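Local coordinates for protein polyketide biosynthesis cytochrome P450 PksS (Bacillus subtilis, PDB 4YZR) that acts as a heme-dependent cytochrome P450 monooxygenase in the synthesis of the antibiotic polyketide bacillaene, taking dihydrobacillaene as its substrate, at residues 104-109 with 351-356; 214-219 with 232-237. All coordinates share one frame; numbering follows the deposited sequence.

Contact 1 (104-109 with 351-356); sequences SLVHQA and FCLGAP. With HEM (protoporphyrin IX containing Fe), chain C.
At the cysteine-ligand loop of the P450 fold, L353 meets V106 of helix 98-106. CD2 of L353 lies 3.8 Å from V106 CG1, and V106 CG2 comes equally near, so a single leucine methyl touches both valine branches. The other branch, CD1, reaches the backbone instead, 4.3 Å from H107 CA. L353 has CG anti to the backbone N (chi1 -178°), which carries its two methyls away from the loop toward V106 and H107. This side chain also faces the cofactor: L353 CB is 3.7 Å from HEM CMD, so the residue lies between the porphyrin methyl and V106.

The loop forms the proximal side of the heme site. C352 SG binds the iron (FE) at 2.3 Å, and a type I turn from C352 to A355 then leads into helix 355-372. G354, at the N-cap position of that helix, has no side chain, and its CA approaches HEM C3C to 3.5 Å. On the opposing segment, Q108 folds back to donate from NE2 to L105 O at 2.7 Å (N-H...O angle 155°), from above the carbonyl plane. R103 NH1 bonds to both F351 O and the heme.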
ATOM      1  N   SER A 104     -10.472  16.833   1.050  1.00 14.36           N
ATOM      2  CA  SER A 104      -9.996  18.216   1.009  1.00 15.64           C
ATOM      3  C   SER A 104      -9.417  18.638   2.323  1.00 14.50           C
ATOM      4  O   SER A 104      -8.532  19.499   2.332  1.00 17.35           O
ATOM      5  CB  SER A 104     -11.167  19.159   0.727  1.00 17.71           C
ATOM      6  OG  SER A 104     -12.050  19.290   1.896  1.00 23.06           O
ATOM      7  N   LEU A 105      -9.749  18.025   3.402  1.00 13.89           N
ATOM      8  CA  LEU A 105      -9.261  18.298   4.727  1.00 13.24           C
ATOM      9  C   LEU A 105      -7.881  17.682   4.982  1.00 16.80           C
ATOM     10  O   LEU A 105      -7.168  18.083   5.928  1.00 21.04           O
ATOM     11  CB  LEU A 105     -10.250  17.875   5.791  1.00 15.31           C
ATOM     12  CG  LEU A 105     -11.423  18.867   5.981  1.00 15.12           C
ATOM     13  CD1 LEU A 105     -12.573  18.223   6.578  1.00 15.38           C
ATOM     14  CD2 LEU A 105     -10.990  20.065   6.802  1.00 15.93           C
ATOM     15  N   VAL A 106      -7.498  16.637   4.274  1.00 12.92           N
ATOM     16  CA  VAL A 106      -6.162  16.080   4.434  1.00 13.51           C
ATOM     17  C   VAL A 106      -5.312  16.435   3.299  1.00 13.88           C
ATOM     18  O   VAL A 106      -4.073  16.320   3.494  1.00 16.54           O
ATOM     19  CB  VAL A 106      -6.260  14.588   4.692  1.00 12.48           C
ATOM     20  CG1 VAL A 106      -6.874  13.854   3.574  1.00 12.36           C
ATOM     21  CG2 VAL A 106      -4.916  13.926   5.062  1.00 15.00           C
ATOM     22  N   HIS A 107      -5.821  16.784   2.157  1.00 13.65           N
ATOM     23  CA  HIS A 107      -5.057  17.002   0.939  1.00 19.08           C
ATOM     24  C   HIS A 107      -3.776  17.777   1.041  1.00 22.28           C
ATOM     25  O   HIS A 107      -2.784  17.430   0.462  1.00 17.97           O
ATOM     26  CB  HIS A 107      -5.998  17.694  -0.079  1.00 21.18           C
ATOM     27  CG  HIS A 107      -5.347  18.202  -1.313  1.00 25.00           C
ATOM     28  ND1 HIS A 107      -5.055  19.528  -1.513  1.00 27.64           N
ATOM     29  CD2 HIS A 107      -5.068  17.577  -2.470  1.00 29.85           C
ATOM     30  CE1 HIS A 107      -4.533  19.678  -2.713  1.00 26.18           C
ATOM     31  NE2 HIS A 107      -4.547  18.517  -3.323  1.00 31.90           N
ATOM     32  N   GLN A 108      -3.878  18.807   1.716  1.00 18.08           N
ATOM     33  CA  GLN A 108      -2.766  19.682   1.871  1.00 20.92           C
ATOM     34  C   GLN A 108      -1.539  19.042   2.552  1.00 21.66           C
ATOM     35  O   GLN A 108      -0.426  19.487   2.285  1.00 24.32           O
ATOM     36  CB  GLN A 108      -3.209  20.939   2.575  1.00 25.19           C
ATOM     37  CG  GLN A 108      -3.548  20.708   4.005  1.00 24.92           C
ATOM     38  CD  GLN A 108      -4.879  20.006   4.250  1.00 34.95           C
ATOM     39  OE1 GLN A 108      -5.641  19.646   3.322  1.00 29.29           O
ATOM     40  NE2 GLN A 108      -5.167  19.835   5.541  1.00 34.37           N
ATOM     41  N   ALA A 109      -1.677  18.046   3.378  1.00 17.29           N
ATOM     42  CA  ALA A 109      -0.621  17.350   3.919  1.00 17.37           C
ATOM     43  C   ALA A 109       0.185  16.535   3.010  1.00 16.68           C
ATOM     44  O   ALA A 109       1.365  16.107   3.311  1.00 17.73           O
ATOM     45  CB  ALA A 109      -1.051  16.509   5.100  1.00 19.44           C
ATOM     46  N   PHE A 351      -7.629   7.557  -5.742  1.00 10.19           N
ATOM     47  CA  PHE A 351      -6.227   7.403  -6.071  1.00 10.06           C
ATOM     48  C   PHE A 351      -5.405   7.731  -4.812  1.00 10.37           C
ATOM     49  O   PHE A 351      -5.580   8.769  -4.129  1.00 10.56           O
ATOM     50  CB  PHE A 351      -5.863   8.382  -7.188  1.00 10.87           C
ATOM     51  CG  PHE A 351      -4.426   8.352  -7.599  1.00 10.54           C
ATOM     52  CD1 PHE A 351      -3.985   7.454  -8.544  1.00 10.72           C
ATOM     53  CD2 PHE A 351      -3.490   9.099  -6.974  1.00 11.81           C
ATOM     54  CE1 PHE A 351      -2.661   7.391  -8.874  1.00 10.66           C
ATOM     55  CE2 PHE A 351      -2.161   9.012  -7.280  1.00 11.85           C
ATOM     56  CZ  PHE A 351      -1.724   8.182  -8.260  1.00 11.29           C
ATOM     57  N   CYS A 352      -4.355   6.929  -4.589  1.00  8.88           N
ATOM     58  CA  CYS A 352      -3.594   7.058  -3.350  1.00  8.46           C
ATOM     59  C   CYS A 352      -3.158   8.427  -3.031  1.00  8.54           C
ATOM     60  O   CYS A 352      -2.403   9.057  -3.691  1.00 10.15           O
ATOM     61  CB  CYS A 352      -2.379   6.145  -3.506  1.00  8.29           C
ATOM     62  SG  CYS A 352      -1.297   6.143  -2.044  1.00  9.21           S
ATOM     63  N   LEU A 353      -3.551   8.862  -1.845  1.00  9.13           N
ATOM     64  CA  LEU A 353      -3.139  10.142  -1.272  1.00 10.59           C
ATOM     65  C   LEU A 353      -1.677  10.216  -0.968  1.00  9.99           C
ATOM     66  O   LEU A 353      -1.045  11.236  -1.067  1.00 10.52           O
ATOM     67  CB  LEU A 353      -3.962  10.397  -0.023  1.00 13.04           C
ATOM     68  CG  LEU A 353      -3.696  11.745   0.719  1.00 15.52           C
ATOM     69  CD1 LEU A 353      -4.273  12.885  -0.074  1.00 18.04           C
ATOM     70  CD2 LEU A 353      -4.236  11.621   2.110  1.00 17.28           C
ATOM     71  N   GLY A 354      -1.152   9.096  -0.554  1.00  9.35           N
ATOM     72  CA  GLY A 354       0.266   9.020  -0.130  1.00 10.27           C
ATOM     73  C   GLY A 354       1.234   8.765  -1.233  1.00  9.78           C
ATOM     74  O   GLY A 354       2.430   8.623  -0.965  1.00 10.16           O
ATOM     75  N   ALA A 355       0.798   8.743  -2.472  1.00  8.24           N
ATOM     76  CA  ALA A 355       1.695   8.398  -3.612  1.00  9.32           C
ATOM     77  C   ALA A 355       2.954   9.213  -3.620  1.00  9.07           C
ATOM     78  O   ALA A 355       4.027   8.643  -3.811  1.00  9.26           O
ATOM     79  CB  ALA A 355       0.952   8.467  -4.951  1.00  9.93           C
ATOM     80  N   PRO A 356       2.929  10.543  -3.327  1.00  9.46           N
ATOM     81  CA  PRO A 356       4.210  11.229  -3.424  1.00  9.76           C
ATOM     82  C   PRO A 356       5.172  10.776  -2.334  1.00  9.49           C
ATOM     83  O   PRO A 356       6.396  10.766  -2.521  1.00 10.06           O
ATOM     84  CB  PRO A 356       3.815  12.726  -3.207  1.00 12.08           C
ATOM     85  CG  PRO A 356       2.346  12.734  -3.267  1.00 15.80           C
ATOM     86  CD  PRO A 356       1.751  11.426  -3.243  1.00 11.16           C
TER
HETATM   87  CHA HEM C 502      -5.404   4.721  -1.364  0.93  8.82           C
HETATM   88  CHB HEM C 502      -1.718   2.007  -2.912  0.93  7.20           C
HETATM   89  CHC HEM C 502       1.225   4.223   0.263  0.93  7.08           C
HETATM   90  CHD HEM C 502      -2.501   6.783   1.871  0.93  9.16           C
HETATM   91  C1A HEM C 502      -4.675   3.776  -2.047  0.93  7.99           C
HETATM   92  C2A HEM C 502      -5.122   2.904  -3.142  0.93  7.57           C
HETATM   93  C3A HEM C 502      -4.126   2.136  -3.502  0.93  7.39           C
HETATM   94  C4A HEM C 502      -2.953   2.547  -2.726  0.93  7.26           C
HETATM   95  CMA HEM C 502      -4.147   1.027  -4.477  0.93  8.20           C
HETATM   96  CAA HEM C 502      -6.572   2.817  -3.634  0.93  9.04           C
HETATM   97  CBA HEM C 502      -7.354   1.814  -2.917  0.93 10.10           C
HETATM   98  CGA HEM C 502      -8.860   1.579  -3.366  0.93 10.28           C
HETATM   99  O1A HEM C 502      -9.392   0.569  -2.787  0.93 11.37           O
HETATM  100  O2A HEM C 502      -9.234   2.324  -4.193  0.93 11.17           O
HETATM  101  C1B HEM C 502      -0.594   2.367  -2.172  0.93  6.53           C
HETATM  102  C2B HEM C 502       0.731   1.873  -2.358  0.93  6.25           C
HETATM  103  C3B HEM C 502       1.587   2.463  -1.488  0.93  6.89           C
HETATM  104  C4B HEM C 502       0.749   3.383  -0.718  0.93  6.77           C
HETATM  105  CMB HEM C 502       1.039   0.874  -3.376  0.93  7.64           C
HETATM  106  CAB HEM C 502       3.012   2.309  -1.255  0.93  7.88           C
HETATM  107  CBB HEM C 502       3.791   1.818  -2.154  0.93 13.04           C
HETATM  108  C1C HEM C 502       0.524   5.155   0.980  0.93  7.48           C
HETATM  109  C2C HEM C 502       0.984   6.015   1.999  0.93  7.93           C
HETATM  110  C3C HEM C 502      -0.092   6.767   2.475  0.93  8.92           C
HETATM  111  C4C HEM C 502      -1.229   6.306   1.745  0.93  7.84           C
HETATM  112  CMC HEM C 502       2.451   6.142   2.314  0.93  8.96           C
HETATM  113  CAC HEM C 502      -0.110   7.789   3.508  0.93 10.30           C
HETATM  114  CBC HEM C 502       0.720   7.832   4.486  0.93 16.19           C
HETATM  115  C1D HEM C 502      -3.634   6.457   1.165  0.93  8.11           C
HETATM  116  C2D HEM C 502      -4.951   6.985   1.429  0.93  9.68           C
HETATM  117  C3D HEM C 502      -5.760   6.412   0.491  0.93  8.96           C
HETATM  118  C4D HEM C 502      -4.934   5.531  -0.358  0.93  8.13           C
HETATM  119  CMD HEM C 502      -5.324   8.030   2.457  0.93  9.90           C
HETATM  120  CAD HEM C 502      -7.234   6.645   0.279  0.93  9.65           C
HETATM  121  CBD HEM C 502      -7.510   7.762  -0.678  0.93  9.97           C
HETATM  122  CGD HEM C 502      -9.013   8.139  -0.864  0.93 10.07           C
HETATM  123  O1D HEM C 502      -9.831   7.292  -0.490  0.93 11.16           O
HETATM  124  O2D HEM C 502      -9.230   9.232  -1.422  0.93 12.42           O
HETATM  125  NA  HEM C 502      -3.338   3.574  -1.913  0.93  7.60           N
HETATM  126  NB  HEM C 502      -0.526   3.326  -1.189  0.93  7.37           N
HETATM  127  NC  HEM C 502      -0.819   5.364   0.826  0.93  8.26           N
HETATM  128  ND  HEM C 502      -3.629   5.570   0.115  0.93  8.19           N
HETATM  129 FE   HEM C 502      -2.078   4.516  -0.580  0.93  7.61          FE

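Contact 2 (214-219 with 232-237); sequences SKLVHA and YSMLFL
On the same helix as L216, whose CD1 packs against L235 across the contact, the imidazole of H218 has V217 CG1 over one face, 3.8 Å above the ring plane and offset toward the rim. Its ND1 donates to S214 O at 3.1 Å with an N-H...O angle of 142°, bent and tilted from the ring plane. H218 N binds the same oxygen, also at 3.1 Å, but from the opposite face of the carbonyl plane; two donors of one residue thus grip S214 O. NE2 is bonded to R205 O, so both ring nitrogens are held.

The interhelical contact itself is aliphatic. L216 CD1 lies 3.6 Å from L235 CD2, and the two leucine side chains run antiparallel, overlapping at these methyls. With CG anti to the carbonyl carbon (chi1 -78°), L216 directs CD1 at L235 CD2. The same L216 methyl is 4.3 Å from M234 CG. L216 also touches L231 and L238, and these four residues of helix 228-259 have the i, i+3, i+4, i+7 spacing of a knobs-into-holes socket. In the P450 fold this joins the short helix 212-218 to the long central helix 228-259, whose segment here falls within a predicted membrane-spanning stretch although all three touching residues are buried in the fold. Where helix 212-218 ends, K225 NZ bonds to V217 O and A219 O.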
ATOM      1  N   SER A 214      -1.083  17.523  14.491  1.00 14.80           N
ATOM      2  CA  SER A 214      -1.385  18.916  14.764  1.00 17.55           C
ATOM      3  C   SER A 214      -1.983  19.537  13.523  1.00 16.18           C
ATOM      4  O   SER A 214      -3.047  20.298  13.655  1.00 20.10           O
ATOM      5  CB  SER A 214      -0.094  19.618  15.053  1.00 17.65           C
ATOM      6  OG  SER A 214       0.423  19.248  16.353  1.00 21.43           O
ATOM      7  N   LYS A 215      -1.432  19.321  12.369  1.00 16.96           N
ATOM      8  CA  LYS A 215      -1.920  19.939  11.145  1.00 17.86           C
ATOM      9  C   LYS A 215      -3.356  19.457  10.836  1.00 17.98           C
ATOM     10  O   LYS A 215      -4.199  20.272  10.361  1.00 19.49           O
ATOM     11  CB  LYS A 215      -1.027  19.685   9.976  1.00 23.36           C
ATOM     12  CG  LYS A 215       0.335  20.390  10.002  1.00 28.16           C
ATOM     13  CD  LYS A 215       1.118  20.220   8.654  1.00 35.65           C
ATOM     14  CE  LYS A 215       0.253  20.652   7.428  1.00 40.43           C
ATOM     15  NZ  LYS A 215       0.798  20.943   6.027  1.00 37.53           N
ATOM     16  N   LEU A 216      -3.749  18.190  11.039  1.00 15.20           N
ATOM     17  CA  LEU A 216      -5.106  17.693  10.785  1.00 16.97           C
ATOM     18  C   LEU A 216      -6.076  18.280  11.771  1.00 17.02           C
ATOM     19  O   LEU A 216      -7.227  18.567  11.421  1.00 18.94           O
ATOM     20  CB  LEU A 216      -5.159  16.169  10.804  1.00 20.02           C
ATOM     21  CG  LEU A 216      -4.644  15.523   9.549  1.00 24.54           C
ATOM     22  CD1 LEU A 216      -4.429  14.046   9.795  1.00 28.47           C
ATOM     23  CD2 LEU A 216      -5.676  15.678   8.440  1.00 26.30           C
ATOM     24  N   VAL A 217      -5.691  18.393  13.027  1.00 17.38           N
ATOM     25  CA  VAL A 217      -6.508  18.963  14.061  1.00 19.57           C
ATOM     26  C   VAL A 217      -6.862  20.402  13.720  1.00 18.50           C
ATOM     27  O   VAL A 217      -8.067  20.731  13.904  1.00 23.43           O
ATOM     28  CB  VAL A 217      -5.848  18.858  15.423  1.00 19.19           C
ATOM     29  CG1 VAL A 217      -6.569  19.733  16.482  1.00 24.08           C
ATOM     30  CG2 VAL A 217      -5.800  17.442  15.842  1.00 19.69           C
ATOM     31  N   HIS A 218      -5.950  21.116  13.113  1.00 19.38           N
ATOM     32  CA  HIS A 218      -6.210  22.526  12.801  1.00 21.59           C
ATOM     33  C   HIS A 218      -6.714  22.817  11.420  1.00 24.23           C
ATOM     34  O   HIS A 218      -7.149  23.909  11.142  1.00 26.74           O
ATOM     35  CB  HIS A 218      -5.035  23.353  13.260  1.00 24.18           C
ATOM     36  CG  HIS A 218      -4.918  23.336  14.755  1.00 26.73           C
ATOM     37  ND1 HIS A 218      -3.989  22.585  15.447  1.00 28.89           N
ATOM     38  CD2 HIS A 218      -5.715  23.908  15.691  1.00 28.62           C
ATOM     39  CE1 HIS A 218      -4.177  22.768  16.746  1.00 27.35           C
ATOM     40  NE2 HIS A 218      -5.240  23.534  16.915  1.00 32.48           N
ATOM     41  N   ALA A 219      -6.811  21.806  10.563  1.00 19.73           N
ATOM     42  CA  ALA A 219      -7.325  21.968   9.237  1.00 19.28           C
ATOM     43  C   ALA A 219      -8.849  22.396   9.268  1.00 17.81           C
ATOM     44  O   ALA A 219      -9.599  21.986  10.090  1.00 17.92           O
ATOM     45  CB  ALA A 219      -7.184  20.675   8.441  1.00 17.95           C
ATOM     46  N   TYR A 232      -9.800  10.126  14.175  1.00 13.28           N
ATOM     47  CA  TYR A 232      -9.398   8.753  14.433  1.00 13.60           C
ATOM     48  C   TYR A 232      -9.363   7.989  13.118  1.00 13.67           C
ATOM     49  O   TYR A 232      -8.421   7.233  12.868  1.00 13.11           O
ATOM     50  CB  TYR A 232     -10.371   8.026  15.367  1.00 14.39           C
ATOM     51  CG  TYR A 232     -10.533   8.686  16.729  1.00 16.86           C
ATOM     52  CD1 TYR A 232      -9.584   9.548  17.272  1.00 17.81           C
ATOM     53  CD2 TYR A 232     -11.667   8.440  17.488  1.00 20.33           C
ATOM     54  CE1 TYR A 232      -9.748  10.140  18.571  1.00 21.39           C
ATOM     55  CE2 TYR A 232     -11.796   9.032  18.739  1.00 21.20           C
ATOM     56  CZ  TYR A 232     -10.851   9.841  19.227  1.00 22.52           C
ATOM     57  OH  TYR A 232     -11.046  10.438  20.444  1.00 25.28           O
ATOM     58  N   SER A 233     -10.416   8.079  12.330  1.00 12.78           N
ATOM     59  CA  SER A 233     -10.488   7.334  11.075  1.00 12.71           C
ATOM     60  C   SER A 233      -9.375   7.708  10.113  1.00 12.12           C
ATOM     61  O   SER A 233      -8.742   6.819   9.450  1.00 13.17           O
ATOM     62  CB  SER A 233     -11.860   7.550  10.333  1.00 14.76           C
ATOM     63  OG  SER A 233     -12.884   7.024  11.092  1.00 17.07           O
ATOM     64  N   MET A 234      -9.086   9.001   9.992  1.00 12.09           N
ATOM     65  CA  MET A 234      -8.128   9.500   9.080  1.00 11.15           C
ATOM     66  C   MET A 234      -6.735   9.047   9.502  1.00 10.08           C
ATOM     67  O   MET A 234      -5.940   8.601   8.683  1.00 11.35           O
ATOM     68  CB  MET A 234      -8.212  10.983   8.919  1.00 12.64           C
ATOM     69  CG  MET A 234      -7.372  11.551   7.794  1.00 12.97           C
ATOM     70  SD  MET A 234      -7.979  11.293   6.191  1.00 13.89           S
ATOM     71  CE  MET A 234      -9.327  12.462   6.101  1.00 13.86           C
ATOM     72  N   LEU A 235      -6.415   9.227  10.786  1.00 11.50           N
ATOM     73  CA  LEU A 235      -5.060   8.864  11.259  1.00 11.53           C
ATOM     74  C   LEU A 235      -4.888   7.356  11.192  1.00 11.47           C
ATOM     75  O   LEU A 235      -3.794   6.866  10.848  1.00 11.46           O
ATOM     76  CB  LEU A 235      -4.885   9.368  12.664  1.00 12.27           C
ATOM     77  CG  LEU A 235      -4.723  10.877  12.683  1.00 13.98           C
ATOM     78  CD1 LEU A 235      -4.764  11.304  14.156  1.00 15.81           C
ATOM     79  CD2 LEU A 235      -3.465  11.333  12.030  1.00 16.66           C
ATOM     80  N   PHE A 236      -5.924   6.579  11.471  1.00 11.09           N
ATOM     81  CA  PHE A 236      -5.897   5.145  11.305  1.00 11.12           C
ATOM     82  C   PHE A 236      -5.504   4.776   9.855  1.00 11.64           C
ATOM     83  O   PHE A 236      -4.554   4.017   9.600  1.00 12.01           O
ATOM     84  CB  PHE A 236      -7.198   4.493  11.677  1.00 12.77           C
ATOM     85  CG  PHE A 236      -7.275   3.011  11.380  1.00 14.97           C
ATOM     86  CD1 PHE A 236      -6.581   2.088  12.128  1.00 15.58           C
ATOM     87  CD2 PHE A 236      -8.013   2.593  10.282  1.00 17.21           C
ATOM     88  CE1 PHE A 236      -6.632   0.730  11.791  1.00 17.62           C
ATOM     89  CE2 PHE A 236      -8.075   1.215   9.973  1.00 20.01           C
ATOM     90  CZ  PHE A 236      -7.347   0.349  10.699  1.00 18.02           C
ATOM     91  N   LEU A 237      -6.226   5.360   8.910  1.00 11.80           N
ATOM     92  CA  LEU A 237      -5.984   5.022   7.513  1.00 12.38           C
ATOM     93  C   LEU A 237      -4.561   5.385   7.077  1.00 11.03           C
ATOM     94  O   LEU A 237      -3.844   4.671   6.426  1.00 11.60           O
ATOM     95  CB  LEU A 237      -7.005   5.765   6.639  1.00 13.27           C
ATOM     96  CG  LEU A 237      -6.811   5.505   5.123  1.00 15.09           C
ATOM     97  CD1 LEU A 237      -6.804   4.032   4.751  1.00 17.00           C
ATOM     98  CD2 LEU A 237      -7.938   6.397   4.536  1.00 18.15           C
TER

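Both segments of contact 2 fall in sequence between the two segments of contact 1, and the contact centres are 12 Å apart. They share an apolar junction at V106: its CG1 is 3.8 Å from M234 CE, and its side chain also touches L216, so helix 98-106 meets both helices of contact 2. Beside it, L105 O is 3.8 Å from L216 CD2 and Q108 NE2 3.6 Å from A219 CB, as van der Waals packing. Contact 1 holds the iron ligand; in contact 2, L237 touches the heme, while M234 stays about 6 Å from it and about 12 Å from the C352 side chain (nearest atoms). L238 bridges further, touching V106, L353 and L216.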